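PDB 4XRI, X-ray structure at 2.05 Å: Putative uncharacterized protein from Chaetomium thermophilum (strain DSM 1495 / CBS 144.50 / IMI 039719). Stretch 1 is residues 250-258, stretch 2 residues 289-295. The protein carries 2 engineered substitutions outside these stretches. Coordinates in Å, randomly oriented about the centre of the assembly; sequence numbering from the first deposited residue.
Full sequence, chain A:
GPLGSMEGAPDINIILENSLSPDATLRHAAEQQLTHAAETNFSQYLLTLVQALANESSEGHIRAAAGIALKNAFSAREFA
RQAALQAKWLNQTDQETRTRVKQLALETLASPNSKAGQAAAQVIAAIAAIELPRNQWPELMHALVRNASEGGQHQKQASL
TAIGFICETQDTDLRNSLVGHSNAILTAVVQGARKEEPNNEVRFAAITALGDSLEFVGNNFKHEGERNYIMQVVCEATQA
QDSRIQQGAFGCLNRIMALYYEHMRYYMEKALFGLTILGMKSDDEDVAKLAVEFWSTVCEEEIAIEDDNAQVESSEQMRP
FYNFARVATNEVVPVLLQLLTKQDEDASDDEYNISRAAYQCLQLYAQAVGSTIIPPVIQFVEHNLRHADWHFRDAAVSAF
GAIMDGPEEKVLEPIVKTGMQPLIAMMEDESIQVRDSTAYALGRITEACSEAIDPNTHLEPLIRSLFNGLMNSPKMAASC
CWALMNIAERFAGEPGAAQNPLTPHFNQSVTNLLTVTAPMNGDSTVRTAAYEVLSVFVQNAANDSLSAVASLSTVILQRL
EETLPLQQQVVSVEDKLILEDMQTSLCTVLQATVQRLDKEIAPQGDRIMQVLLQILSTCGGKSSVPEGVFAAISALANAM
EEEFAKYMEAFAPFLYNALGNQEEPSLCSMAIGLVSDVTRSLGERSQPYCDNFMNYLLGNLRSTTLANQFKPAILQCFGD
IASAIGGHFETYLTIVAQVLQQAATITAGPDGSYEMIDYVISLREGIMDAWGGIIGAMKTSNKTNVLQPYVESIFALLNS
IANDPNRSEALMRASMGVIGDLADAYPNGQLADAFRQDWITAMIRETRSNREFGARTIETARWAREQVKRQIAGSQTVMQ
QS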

ATOM      1  N   PHE A 250      12.871 -10.479  22.404  1.00 38.84           N
ATOM      2  CA  PHE A 250      12.020  -9.320  22.149  1.00 42.25           C
ATOM      3  C   PHE A 250      11.288  -9.433  20.820  1.00 41.87           C
ATOM      4  O   PHE A 250      10.148  -8.989  20.689  1.00 41.91           O
ATOM      5  N   GLY A 251      11.948 -10.037  19.839  1.00 41.71           N
ATOM      6  CA  GLY A 251      11.325 -10.302  18.558  1.00 40.39           C
ATOM      7  C   GLY A 251      10.178 -11.274  18.737  1.00 41.67           C
ATOM      8  O   GLY A 251       9.117 -11.123  18.136  1.00 48.29           O
ATOM      9  N   CYS A 252      10.403 -12.280  19.576  1.00 44.81           N
ATOM     10  CA  CYS A 252       9.375 -13.251  19.929  1.00 48.49           C
ATOM     11  C   CYS A 252       8.205 -12.556  20.620  1.00 48.18           C
ATOM     12  O   CYS A 252       7.040 -12.828  20.331  1.00 45.46           O
ATOM     13  N   LEU A 253       8.536 -11.650  21.534  1.00 47.65           N
ATOM     14  CA  LEU A 253       7.543 -10.933  22.318  1.00 41.67           C
ATOM     15  C   LEU A 253       6.679 -10.036  21.431  1.00 36.05           C
ATOM     16  O   LEU A 253       5.468  -9.928  21.631  1.00 35.85           O
ATOM     17  N   ASN A 254       7.311  -9.400  20.448  1.00 36.54           N
ATOM     18  CA  ASN A 254       6.611  -8.528  19.510  1.00 37.87           C
ATOM     19  C   ASN A 254       5.597  -9.287  18.670  1.00 38.76           C
ATOM     20  O   ASN A 254       4.510  -8.783  18.385  1.00 44.34           O
ATOM     21  N   ARG A 255       5.959 -10.503  18.278  1.00 39.95           N
ATOM     22  CA  ARG A 255       5.063 -11.350  17.503  1.00 42.33           C
ATOM     23  C   ARG A 255       3.915 -11.851  18.372  1.00 40.77           C
ATOM     24  O   ARG A 255       2.780 -11.973  17.907  1.00 42.93           O
ATOM     25  N   ILE A 256       4.217 -12.130  19.636  1.00 39.19           N
ATOM     26  CA  ILE A 256       3.198 -12.552  20.590  1.00 40.23           C
ATOM     27  C   ILE A 256       2.146 -11.462  20.774  1.00 47.86           C
ATOM     28  O   ILE A 256       0.942 -11.729  20.729  1.00 45.12           O
ATOM     29  N   MET A 257       2.609 -10.230  20.972  1.00 43.89           N
ATOM     30  CA  MET A 257       1.714  -9.090  21.128  1.00 43.77           C
ATOM     31  C   MET A 257       0.855  -8.878  19.883  1.00 42.77           C
ATOM     32  O   MET A 257      -0.340  -8.606  19.982  1.00 43.01           O
ATOM     33  N   ALA A 258       1.474  -9.014  18.713  1.00 40.91           N
ATOM     34  CA  ALA A 258       0.785  -8.802  17.441  1.00 43.66           C
ATOM     35  C   ALA A 258      -0.304  -9.846  17.219  1.00 40.24           C
ATOM     36  O   ALA A 258      -1.357  -9.553  16.651  1.00 48.97           O
ATOM     37  N   LYS A 289      15.795  -1.087  19.679  1.00 44.31           N
ATOM     38  CA  LYS A 289      14.903  -1.007  18.522  1.00 44.30           C
ATOM     39  C   LYS A 289      13.702  -1.929  18.666  1.00 40.33           C
ATOM     40  O   LYS A 289      12.569  -1.546  18.372  1.00 40.78           O
ATOM     41  N   LEU A 290      13.968  -3.155  19.103  1.00 44.45           N
ATOM     42  CA  LEU A 290      12.936  -4.177  19.232  1.00 43.66           C
ATOM     43  C   LEU A 290      11.941  -3.847  20.339  1.00 41.09           C
ATOM     44  O   LEU A 290      10.744  -4.134  20.225  1.00 42.79           O
ATOM     45  N   ALA A 291      12.444  -3.236  21.406  1.00 37.79           N
ATOM     46  CA  ALA A 291      11.606  -2.858  22.531  1.00 43.57           C
ATOM     47  C   ALA A 291      10.726  -1.664  22.168  1.00 37.29           C
ATOM     48  O   ALA A 291       9.580  -1.581  22.600  1.00 42.31           O
ATOM     49  N   VAL A 292      11.264  -0.744  21.374  1.00 38.34           N
ATOM     50  CA  VAL A 292      10.475   0.373  20.863  1.00 37.45           C
ATOM     51  C   VAL A 292       9.404  -0.158  19.919  1.00 46.02           C
ATOM     52  O   VAL A 292       8.253   0.286  19.943  1.00 42.92           O
ATOM     53  N   GLU A 293       9.798  -1.123  19.094  1.00 43.59           N
ATOM     54  CA  GLU A 293       8.881  -1.783  18.174  1.00 45.11           C
ATOM     55  C   GLU A 293       7.749  -2.480  18.924  1.00 38.62           C
ATOM     56  O   GLU A 293       6.623  -2.565  18.427  1.00 41.17           O
ATOM     57  N   PHE A 294       8.051  -2.975  20.123  1.00 43.99           N
ATOM     58  CA  PHE A 294       7.037  -3.586  20.975  1.00 35.40           C
ATOM     59  C   PHE A 294       5.886  -2.627  21.221  1.00 34.56           C
ATOM     60  O   PHE A 294       4.715  -2.995  21.096  1.00 37.56           O
ATOM     61  N   TRP A 295       6.230  -1.394  21.574  1.00 35.79           N
ATOM     62  CA  TRP A 295       5.225  -0.395  21.904  1.00 34.59           C
ATOM     63  C   TRP A 295       4.588   0.204  20.661  1.00 39.68           C
ATOM     64  O   TRP A 295       3.453   0.671  20.705  1.00 37.71           O
TER

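The two helical stretches run nearly parallel, their axes 9° apart and 9.1 Å from each other at closest approach, and bury 411 Å² between them. Contact residues on the first helix are F250, G251, L253, N254 and M257, a spacing that keeps one helical face against the partner.

N254 provides the polar link. Its CA-to-CB bond points sideways, but chi1 near m (-66°) and chi2 of -12° bring the amide to the second helix, where ND2 donates a hydrogen bond to the carbonyl O of L290 (3.0 Å, 158°). That carbonyl also accepts the helical bond from F294 N, so the asparagine joins an intact backbone hydrogen bond rather than replacing one. N254 OD1 lies 3.1 Å from F294 CB, at the edge of the phenylalanine ring.

F294, with chi1 t and chi2 88°, buries the largest area of any residue here. L253 (t, p) brings CG to 3.9 Å from F294 CE1, while M257 folds its thioether through t, p, p so that CE reaches 3.5 Å from F294 CZ.

At the other end, F250 (chi1 -86°) and L290 (m, t) both point inward and meet through F250 CB and L290 CB at 3.7 Å. The F250 ring continues to A291, with CE1 4.1 Å from A291 CB.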

ATOM      1  CB  PHE A 250      12.840  -8.032  22.179  1.00 40.14           C
ATOM      2  CG  PHE A 250      12.996  -7.454  23.551  1.00 32.00           C
ATOM      3  CD1 PHE A 250      11.928  -6.834  24.174  1.00 41.72           C
ATOM      4  CD2 PHE A 250      14.203  -7.536  24.223  1.00 39.26           C
ATOM      5  CE1 PHE A 250      12.058  -6.301  25.438  1.00 35.59           C
ATOM      6  CE2 PHE A 250      14.342  -7.003  25.489  1.00 45.94           C
ATOM      7  CZ  PHE A 250      13.267  -6.385  26.098  1.00 40.88           C
ATOM      8  CB  CYS A 252       9.963 -14.335  20.838  1.00 51.55           C
ATOM      9  SG  CYS A 252       8.957 -15.808  21.044  1.00 65.44           S
ATOM     10  CB  LEU A 253       8.237 -10.109  23.406  1.00 39.17           C
ATOM     11  CG  LEU A 253       7.400  -9.642  24.594  1.00 48.08           C
ATOM     12  CD1 LEU A 253       6.601 -10.805  25.161  1.00 48.56           C
ATOM     13  CD2 LEU A 253       8.308  -9.041  25.664  1.00 40.36           C
ATOM     14  CB  ASN A 254       7.606  -7.817  18.593  1.00 38.20           C
ATOM     15  CG  ASN A 254       8.494  -6.842  19.344  1.00 43.42           C
ATOM     16  OD1 ASN A 254       8.234  -6.516  20.500  1.00 40.55           O
ATOM     17  ND2 ASN A 254       9.549  -6.373  18.688  1.00 41.54           N
ATOM     18  CB  ARG A 255       5.827 -12.524  16.886  1.00 56.30           C
ATOM     19  CG  ARG A 255       6.646 -12.122  15.677  1.00 69.82           C
ATOM     20  CD  ARG A 255       7.529 -13.244  15.161  1.00 78.24           C
ATOM     21  NE  ARG A 255       8.446 -12.735  14.143  1.00 81.41           N
ATOM     22  CZ  ARG A 255       9.240 -13.488  13.391  1.00 81.72           C
ATOM     23  NH1 ARG A 255       9.239 -14.806  13.530  1.00 77.49           N
ATOM     24  NH2 ARG A 255      10.035 -12.917  12.494  1.00 84.02           N
ATOM     25  CB  ILE A 256       3.818 -12.908  21.957  1.00 43.23           C
ATOM     26  CG1 ILE A 256       4.549 -14.252  21.874  1.00 44.86           C
ATOM     27  CG2 ILE A 256       2.747 -12.954  23.040  1.00 38.43           C
ATOM     28  CD1 ILE A 256       5.386 -14.569  23.089  1.00 40.51           C
ATOM     29  CB  MET A 257       2.514  -7.822  21.430  1.00 38.94           C
ATOM     30  CG  MET A 257       1.658  -6.562  21.579  1.00 40.09           C
ATOM     31  SD  MET A 257       0.470  -6.671  22.936  1.00 44.49           S
ATOM     32  CE  MET A 257       1.571  -6.903  24.327  1.00 33.59           C
ATOM     33  CB  ALA A 258       1.778  -8.827  16.290  1.00 44.31           C
ATOM     34  CB  LYS A 289      15.649  -1.362  17.235  1.00 57.67           C
ATOM     35  CG  LYS A 289      16.562  -0.283  16.687  1.00 65.46           C
ATOM     36  CD  LYS A 289      17.141  -0.735  15.357  1.00 74.46           C
ATOM     37  CE  LYS A 289      18.222   0.197  14.860  1.00 78.62           C
ATOM     38  NZ  LYS A 289      18.770  -0.277  13.560  1.00 76.76           N
ATOM     39  CB  LEU A 290      13.579  -5.535  19.496  1.00 46.67           C
ATOM     40  CG  LEU A 290      14.271  -6.150  18.282  1.00 47.85           C
ATOM     41  CD1 LEU A 290      15.141  -7.329  18.683  1.00 44.12           C
ATOM     42  CD2 LEU A 290      13.232  -6.582  17.265  1.00 48.23           C
ATOM     43  CB  ALA A 291      12.461  -2.547  23.752  1.00 40.55           C
ATOM     44  CB  VAL A 292      11.354   1.412  20.132  1.00 36.88           C
ATOM     45  CG1 VAL A 292      10.494   2.361  19.306  1.00 36.38           C
ATOM     46  CG2 VAL A 292      12.192   2.184  21.130  1.00 36.69           C
ATOM     47  CB  GLU A 293       9.643  -2.786  17.304  1.00 43.60           C
ATOM     48  CG  GLU A 293       8.768  -3.728  16.486  1.00 51.59           C
ATOM     49  CD  GLU A 293       7.983  -3.016  15.400  1.00 65.14           C
ATOM     50  OE1 GLU A 293       8.362  -1.885  15.027  1.00 71.59           O
ATOM     51  OE2 GLU A 293       6.984  -3.590  14.917  1.00 67.29           O
ATOM     52  CB  PHE A 294       7.635  -4.024  22.316  1.00 37.24           C
ATOM     53  CG  PHE A 294       6.614  -4.540  23.298  1.00 40.14           C
ATOM     54  CD1 PHE A 294       6.256  -5.877  23.301  1.00 36.55           C
ATOM     55  CD2 PHE A 294       6.017  -3.689  24.217  1.00 37.96           C
ATOM     56  CE1 PHE A 294       5.322  -6.355  24.198  1.00 37.78           C
ATOM     57  CE2 PHE A 294       5.080  -4.163  25.112  1.00 36.46           C
ATOM     58  CZ  PHE A 294       4.736  -5.497  25.104  1.00 35.66           C
ATOM     59  CB  TRP A 295       5.841   0.689  22.782  1.00 36.58           C
ATOM     60  CG  TRP A 295       5.949   0.216  24.183  1.00 37.35           C
ATOM     61  CD1 TRP A 295       7.084  -0.123  24.861  1.00 33.94           C
ATOM     62  CD2 TRP A 295       4.856  -0.033  25.073  1.00 36.10           C
ATOM     63  NE1 TRP A 295       6.765  -0.542  26.130  1.00 39.48           N
ATOM     64  CE2 TRP A 295       5.407  -0.498  26.283  1.00 34.62           C
ATOM     65  CE3 TRP A 295       3.469   0.103  24.964  1.00 37.01           C
ATOM     66  CZ2 TRP A 295       4.610  -0.822  27.383  1.00 35.16           C
ATOM     67  CZ3 TRP A 295       2.684  -0.219  26.054  1.00 36.94           C
ATOM     68  CH2 TRP A 295       3.255  -0.680  27.246  1.00 35.78           C
TER